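Alr1585 protein (Nostoc sp., PDB 5C2I) is a haem-containing, dye-decolorizing (DyP-type) peroxidase that probably oxidises dyes and other substrates with hydrogen peroxide, and assembles as a tetramer of two asymmetric dimers. Local coordinates at residues N25-L30 and T71-Q76; K36-D41 and L151-D156; Q67-S72 and G90-N95. The protein carries 1 engineered substitution. All blocks are in the same frame, centred on the assembly; numbering follows the deposited sequence.

Interaction 1. Residues N25-L30 and T71-Q76; sequences NLLNDL and TSAKKQ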
# COMPACT_ATOMS: atom_id res chain seq x y z
N ASN A 25 15.66 32.42 24.73
CA ASN A 25 14.55 32.59 25.69
C ASN A 25 13.23 32.76 24.95
O ASN A 25 12.17 32.28 25.37
CB ASN A 25 14.81 33.77 26.65
CG ASN A 25 15.92 33.46 27.64
OD1 ASN A 25 16.24 32.30 27.88
ND2 ASN A 25 16.54 34.49 28.18
N LEU A 26 13.31 33.43 23.82
CA LEU A 26 12.13 33.61 23.01
C LEU A 26 11.55 32.27 22.62
O LEU A 26 10.34 32.05 22.78
CB LEU A 26 12.48 34.42 21.78
CG LEU A 26 11.26 34.63 20.82
CD1 LEU A 26 11.34 36.02 20.23
CD2 LEU A 26 11.34 33.63 19.73
N LEU A 27 12.40 31.37 22.12
CA LEU A 27 11.92 30.08 21.64
C LEU A 27 11.33 29.21 22.78
O LEU A 27 10.49 28.36 22.56
CB LEU A 27 13.03 29.30 20.93
CG LEU A 27 13.54 29.90 19.61
CD1 LEU A 27 14.68 29.06 19.04
CD2 LEU A 27 12.42 30.04 18.59
N ASN A 28 11.83 29.41 24.00
CA ASN A 28 11.35 28.66 25.15
C ASN A 28 9.96 29.06 25.59
O ASN A 28 9.23 28.24 26.07
CB ASN A 28 12.30 28.88 26.35
CG ASN A 28 12.07 27.84 27.43
OD1 ASN A 28 12.04 26.63 27.16
ND2 ASN A 28 11.82 28.30 28.66
N ASP A 29 9.60 30.32 25.41
CA ASP A 29 8.30 30.85 25.89
C ASP A 29 7.28 31.08 24.81
O ASP A 29 6.10 31.43 25.11
CB ASP A 29 8.50 32.16 26.69
CG ASP A 29 7.38 32.41 27.72
OD1 ASP A 29 6.83 31.40 28.23
OD2 ASP A 29 7.12 33.60 28.09
N LEU A 30 7.69 30.90 23.56
CA LEU A 30 6.78 31.06 22.39
C LEU A 30 6.17 29.71 22.10
O LEU A 30 6.88 28.68 22.07
CB LEU A 30 7.58 31.51 21.17
CG LEU A 30 6.85 31.60 19.82
CD1 LEU A 30 5.84 32.76 19.86
CD2 LEU A 30 7.82 31.81 18.69
N THR A 71 3.15 22.96 23.62
CA THR A 71 4.44 22.79 22.99
C THR A 71 5.06 24.15 22.70
O THR A 71 4.49 24.91 21.94
CB THR A 71 4.27 22.03 21.66
OG1 THR A 71 3.50 20.85 21.87
CG2 THR A 71 5.62 21.63 21.06
N SER A 72 6.25 24.40 23.24
CA SER A 72 6.99 25.60 22.85
C SER A 72 7.67 25.40 21.47
O SER A 72 7.85 24.28 21.00
CB SER A 72 8.04 25.92 23.90
OG SER A 72 9.05 24.94 23.90
N ALA A 73 8.15 26.50 20.89
CA ALA A 73 8.96 26.40 19.68
C ALA A 73 10.24 25.59 19.91
O ALA A 73 10.65 24.80 19.06
CB ALA A 73 9.27 27.78 19.16
N LYS A 74 10.86 25.75 21.07
CA LYS A 74 12.02 24.97 21.42
C LYS A 74 11.71 23.49 21.52
O LYS A 74 12.43 22.67 20.96
CB LYS A 74 12.66 25.49 22.74
CG LYS A 74 13.84 24.70 23.32
CD LYS A 74 14.06 24.97 24.83
CE LYS A 74 15.44 24.40 25.30
NZ LYS A 74 15.38 22.91 25.36
N LYS A 75 10.65 23.14 22.22
CA LYS A 75 10.23 21.74 22.35
C LYS A 75 9.90 21.14 20.98
O LYS A 75 10.31 20.03 20.69
CB LYS A 75 9.05 21.59 23.31
CG LYS A 75 8.58 20.16 23.52
CD LYS A 75 9.60 19.37 24.33
CE LYS A 75 9.20 17.89 24.41
NZ LYS A 75 10.16 17.05 25.14
N GLN A 76 9.18 21.90 20.16
CA GLN A 76 8.84 21.45 18.81
C GLN A 76 10.12 21.10 18.00
O GLN A 76 10.21 20.00 17.42
CB GLN A 76 8.07 22.52 18.08
CG GLN A 76 7.66 22.14 16.68
CD GLN A 76 7.04 23.27 15.92
OE1 GLN A 76 6.57 24.24 16.53
NE2 GLN A 76 6.94 23.13 14.59
O HOH W 1 10.40 24.93 26.21

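Interaction 2. Residues K36-D41 and L151-D156; sequences KGHGRD and LVLIAD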
# COMPACT_ATOMS: atom_id res chain seq x y z
N LYS A 36 7.29 27.75 12.67
CA LYS A 36 7.35 26.58 11.82
C LYS A 36 6.16 25.72 12.14
O LYS A 36 5.83 25.49 13.30
CB LYS A 36 8.67 25.79 12.06
CG LYS A 36 8.83 24.51 11.23
CD LYS A 36 10.30 24.10 11.15
CE LYS A 36 10.47 22.68 10.60
NZ LYS A 36 9.80 22.59 9.26
N GLY A 37 5.51 25.22 11.11
CA GLY A 37 4.32 24.37 11.27
C GLY A 37 4.59 23.09 12.05
O GLY A 37 5.68 22.53 11.97
N HIS A 38 3.61 22.64 12.83
CA HIS A 38 3.80 21.42 13.65
C HIS A 38 4.07 20.17 12.80
O HIS A 38 4.68 19.24 13.30
CB HIS A 38 2.66 21.19 14.66
CG HIS A 38 1.30 20.98 14.05
ND1 HIS A 38 1.00 19.87 13.28
CD2 HIS A 38 0.15 21.68 14.16
CE1 HIS A 38 -0.27 19.92 12.92
NE2 HIS A 38 -0.81 21.01 13.44
N GLY A 39 3.64 20.18 11.56
CA GLY A 39 3.89 19.08 10.61
C GLY A 39 3.24 17.73 10.90
O GLY A 39 3.68 16.71 10.36
N ARG A 40 2.28 17.67 11.82
CA ARG A 40 1.63 16.40 12.16
C ARG A 40 0.49 16.15 11.19
O ARG A 40 -0.16 17.08 10.71
CB ARG A 40 1.11 16.39 13.61
CG ARG A 40 2.10 16.82 14.71
CD ARG A 40 3.34 15.94 14.87
NE ARG A 40 4.14 16.50 15.98
CZ ARG A 40 4.19 16.07 17.23
NH1 ARG A 40 3.53 14.98 17.65
NH2 ARG A 40 4.88 16.75 18.14
N ASP A 41 0.22 14.88 10.95
CA ASP A 41 -0.79 14.50 9.95
C ASP A 41 -2.25 14.65 10.38
O ASP A 41 -3.13 14.70 9.54
CB ASP A 41 -0.57 13.05 9.54
CG ASP A 41 0.57 12.90 8.56
OD1 ASP A 41 0.69 13.78 7.65
OD2 ASP A 41 1.31 11.90 8.72
N LEU A 151 -9.49 28.31 21.79
CA LEU A 151 -9.30 27.18 20.92
C LEU A 151 -8.16 26.34 21.50
O LEU A 151 -7.04 26.84 21.70
CB LEU A 151 -8.97 27.65 19.51
CG LEU A 151 -8.50 26.61 18.46
CD1 LEU A 151 -9.47 25.46 18.21
CD2 LEU A 151 -8.15 27.30 17.14
N VAL A 152 -8.43 25.05 21.66
CA VAL A 152 -7.39 24.07 21.95
C VAL A 152 -7.06 23.32 20.64
O VAL A 152 -7.94 22.80 19.97
CB VAL A 152 -7.89 23.09 23.00
CG1 VAL A 152 -6.87 22.02 23.28
CG2 VAL A 152 -8.22 23.83 24.28
N LEU A 153 -5.77 23.22 20.33
CA LEU A 153 -5.32 22.49 19.13
C LEU A 153 -4.38 21.40 19.61
O LEU A 153 -3.39 21.67 20.27
CB LEU A 153 -4.63 23.46 18.16
CG LEU A 153 -4.08 22.90 16.83
CD1 LEU A 153 -3.92 24.06 15.84
CD2 LEU A 153 -2.76 22.16 17.00
N ILE A 154 -4.70 20.15 19.27
CA ILE A 154 -3.87 18.99 19.57
C ILE A 154 -3.59 18.20 18.30
O ILE A 154 -4.51 17.99 17.51
CB ILE A 154 -4.55 18.04 20.59
CG1 ILE A 154 -4.99 18.84 21.83
CG2 ILE A 154 -3.56 16.98 21.07
CD1 ILE A 154 -6.43 19.16 21.79
N ALA A 155 -2.33 17.82 18.08
CA ALA A 155 -1.94 17.21 16.84
C ALA A 155 -0.94 16.08 17.03
O ALA A 155 -0.13 16.09 17.96
CB ALA A 155 -1.41 18.28 15.85
N ASP A 156 -1.01 15.11 16.15
CA ASP A 156 -0.18 13.94 16.22
C ASP A 156 -0.28 13.18 14.89
O ASP A 156 -1.29 13.26 14.22
CB ASP A 156 -0.62 13.01 17.34
CG ASP A 156 0.52 12.10 17.81
OD1 ASP A 156 1.35 12.57 18.65
OD2 ASP A 156 0.67 10.97 17.31

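Interaction 3. Residues Q67-S72 and G90-N95; sequences QTYITS and GDVFAN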
# COMPACT_ATOMS: atom_id res chain seq x y z
N GLN A 67 1.11 23.61 31.63
CA GLN A 67 2.23 22.90 32.26
C GLN A 67 2.44 21.55 31.60
O GLN A 67 3.57 21.10 31.46
CB GLN A 67 1.98 22.70 33.76
CG GLN A 67 2.10 23.98 34.55
CD GLN A 67 1.51 23.88 35.95
OE1 GLN A 67 0.70 22.99 36.26
NE2 GLN A 67 1.90 24.82 36.81
N THR A 68 1.36 20.86 31.24
CA THR A 68 1.43 19.46 30.82
C THR A 68 1.59 19.28 29.32
O THR A 68 2.32 18.37 28.88
CB THR A 68 0.19 18.70 31.30
OG1 THR A 68 0.10 18.85 32.72
CG2 THR A 68 0.31 17.21 31.02
N TYR A 69 0.88 20.08 28.53
CA TYR A 69 0.74 19.79 27.10
C TYR A 69 1.31 20.79 26.12
O TYR A 69 1.75 20.40 25.05
CB TYR A 69 -0.76 19.60 26.76
CG TYR A 69 -1.30 18.32 27.34
CD1 TYR A 69 -1.04 17.11 26.74
CD2 TYR A 69 -2.10 18.32 28.48
CE1 TYR A 69 -1.53 15.91 27.28
CE2 TYR A 69 -2.62 17.15 29.00
CZ TYR A 69 -2.33 15.94 28.39
OH TYR A 69 -2.83 14.78 28.90
N ILE A 70 1.22 22.08 26.42
CA ILE A 70 1.52 23.08 25.38
C ILE A 70 2.97 22.91 24.93
O ILE A 70 3.90 22.80 25.74
CB ILE A 70 1.22 24.52 25.83
CG1 ILE A 70 -0.31 24.69 26.01
CG2 ILE A 70 1.71 25.51 24.78
CD1 ILE A 70 -0.75 26.04 26.50
N THR A 71 3.15 22.96 23.62
CA THR A 71 4.44 22.79 22.99
C THR A 71 5.06 24.15 22.70
O THR A 71 4.49 24.91 21.94
CB THR A 71 4.27 22.03 21.66
OG1 THR A 71 3.50 20.85 21.87
CG2 THR A 71 5.62 21.63 21.06
N SER A 72 6.25 24.40 23.24
CA SER A 72 6.99 25.60 22.85
C SER A 72 7.67 25.40 21.47
O SER A 72 7.85 24.28 21.00
CB SER A 72 8.04 25.92 23.90
OG SER A 72 9.05 24.94 23.90
N GLY A 90 7.77 12.10 19.43
CA GLY A 90 7.60 12.91 20.62
C GLY A 90 6.20 12.84 21.21
O GLY A 90 5.37 12.03 20.81
N ASP A 91 5.97 13.70 22.18
CA ASP A 91 4.64 13.89 22.75
C ASP A 91 3.70 14.41 21.66
O ASP A 91 4.15 14.88 20.60
CB ASP A 91 4.70 14.95 23.85
CG ASP A 91 5.55 14.54 25.05
OD1 ASP A 91 5.72 13.34 25.31
OD2 ASP A 91 6.06 15.46 25.73
N VAL A 92 2.40 14.39 21.93
CA VAL A 92 1.46 15.14 21.11
C VAL A 92 1.89 16.58 21.05
O VAL A 92 2.53 17.11 21.97
CB VAL A 92 -0.03 15.11 21.61
CG1 VAL A 92 -0.62 13.74 21.44
CG2 VAL A 92 -0.18 15.58 23.03
N PHE A 93 1.50 17.23 19.98
CA PHE A 93 1.70 18.66 19.83
C PHE A 93 0.47 19.39 20.34
O PHE A 93 -0.66 18.96 20.08
CB PHE A 93 1.91 19.01 18.34
CG PHE A 93 2.15 20.47 18.12
CD1 PHE A 93 1.06 21.36 18.01
CD2 PHE A 93 3.43 20.99 18.23
CE1 PHE A 93 1.28 22.72 18.01
CE2 PHE A 93 3.65 22.36 18.13
CZ PHE A 93 2.57 23.21 18.01
N ALA A 94 0.65 20.50 21.06
CA ALA A 94 -0.53 21.28 21.50
C ALA A 94 -0.31 22.79 21.46
O ALA A 94 0.76 23.29 21.90
CB ALA A 94 -0.96 20.84 22.90
N ASN A 95 -1.35 23.51 21.05
CA ASN A 95 -1.44 24.95 21.13
C ASN A 95 -2.67 25.31 21.98
O ASN A 95 -3.64 24.53 22.07
CB ASN A 95 -1.70 25.62 19.78
CG ASN A 95 -0.50 25.77 18.88
OD1 ASN A 95 -0.59 25.50 17.68
ND2 ASN A 95 0.61 26.30 19.41
O HOH W 2 2.21 17.81 24.72
O HOH W 3 4.81 18.42 22.55

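Interaction 1. Residues N25-L30 and T71-Q76
Asn28 and Lys74 lie side by side and point the same way. CB of Asn28 starts away from 71-76, but with CG anti to the backbone N (chi1 -164°) the side-chain end comes nearer, OD1 lying 3.5 Å from CD of Lys74. This sets a carbonyl oxygen against an aliphatic CH2 and is not an ionic contact; the ammonium group of Lys74 is instead salt-bridged to Asp78. One water links OD1 of Asn28, to which it donates, with OG of Ser72, 2.7 Å from the water oxygen. Ser72 holds the N-cap of helix 73-86: OG accepts from Lys75 N at 2.9 Å, nearly straight, while CB rests against the carbonyl oxygen of Asn28. The methyl of Ala73 packs against both leucines, with CD2 of Leu27 at 3.9 Å from its CB and CD2 of Leu30 farther away. The backbones also join directly. Lys74 N donates to Leu27 O at 3.0 Å from well above the carbonyl plane (48° out of it), whereas Ala73 N meets Leu30 O at 2.8 Å, tilted 22° from the plane of the Leu30 carbonyl. Leu30 O also receives a CA-H...O contact from Ser72. Leu27 lies in the last turn of helix 24-29 and Leu30 just follows it, so carbonyls at its C-terminal end serve the first-turn N-H groups of the next helix. Helix ends of opposite partial charge thus face each other, which is expected to be electrostatically favourable, with Ser72 completing the cap.

Interaction 2. Residues K36-D41 and L151-D156
The methyl of Ala155 sits over one face of the His38 imidazole, its CB 3.7 Å from the ring centroid in a CH-pi contact displaced toward CE1. Leu153, two residues back on the same side of strand 150-156, brings CD2 obliquely to CD2 of the ring at 4.1 Å. Farther along, Arg40 lays CB against the strand backbone, 3.5 Å from Asp156 N. Its chain then bends at chi2 (-63°), and NH1 forms a salt bridge with OD1 of Asp156 at 3.4 Å. The carboxylate oxygen lies at the edge of the guanidinium, but the two planes are turned 66° apart. Within the loop, Arg40 N donates to ND1 of His38 at 2.9 Å, almost in the ring plane, which holds the rotation of the imidazole, and the ring also meets that of Phe93 on strand 93-98. Farther out, NH1 of Arg40 is bonded to the carbonyl of Asp91 and NH2 is paired with Glu79, while OD2 of Asp156 accepts from Asp158 N. In this DyP alpha+beta barrel domain the loop before strand 42-50 is thereby laid over the end of the neighbouring strand 150-156. Because ND1 serves as acceptor, the ring is probably neutral, offering its pi face to the Ala155 methyl; the charge of Arg40 is probably shared between Asp156 and Glu79, and the long, skewed Asp156 bridge probably contributes modestly.

Interaction 3. Residues Q67-S72 and G90-N95
Thr71 turns OG1 anti to its carbonyl carbon (chi1 -51°), and this sets the hydroxyl against Ala94 while CG2 goes to the ring of Phe93. CB of Phe93 points away from 67-72, yet with CG anti to the backbone N (chi1 -179°) the ring comes back to Thr71, and the two side chains cross at about a right angle: OG1 lies over one face, and CB of Thr71 is 3.6 Å from CE2 of Phe93. Both peptide groups of Ala94 are used by the same threonine. Thr71 N donates to Ala94 O at 3.0 Å in the carbonyl plane, almost straight (175°), and Ala94 N donates to Thr71 OG1, also at 3.0 Å, so a side-chain oxygen stands where a strand carbonyl might have been. Strand 93-98 is the outermost on its side of the first sheet, whose four long strands run in the order 93-98, 150-156, 42-50, 177-189, the antiparallel ferredoxin-like arrangement of DyP peroxidase domains. The link between helices 55-68 and 73-86 thus binds the flank of strand 93-98 that faces away from 150-156. Elsewhere, CB of Tyr69 meets CB of Ala94 at 4.1 Å, and the carbonyl oxygen of Tyr69 lies 3.5 Å from the same methyl. The Tyr69 ring meets CG2 of Val92 with its edge, at CD1, while CG2 of Thr68 rests on a face. Two waters gather at Val92 O: one also reaches Tyr69 O, and the second lies 2.8 Å from OG1 of Thr71.

From the N terminus, helix 24-29 enters interaction 1, which closes a loop through strand 42-50 and helix 55-68 to the start of helix 73-86. Interaction 2 begins inside that loop, at 36-41, and ends far beyond it at 151-156, so the two cross; Gln76 NE2 and Lys36 O join them. Interaction 3 closes the shorter span round helix 73-86, is nested inside interaction 2, and shares Thr71 and Ser72 with interaction 1. Backbone bonds between neighbouring strands 93-98 and 150-156 connect interactions 2 and 3. Together they tie helix 24-29, the loop 36-41 and the link between helices 55-68 and 73-86 to strands 93-98 and 150-156.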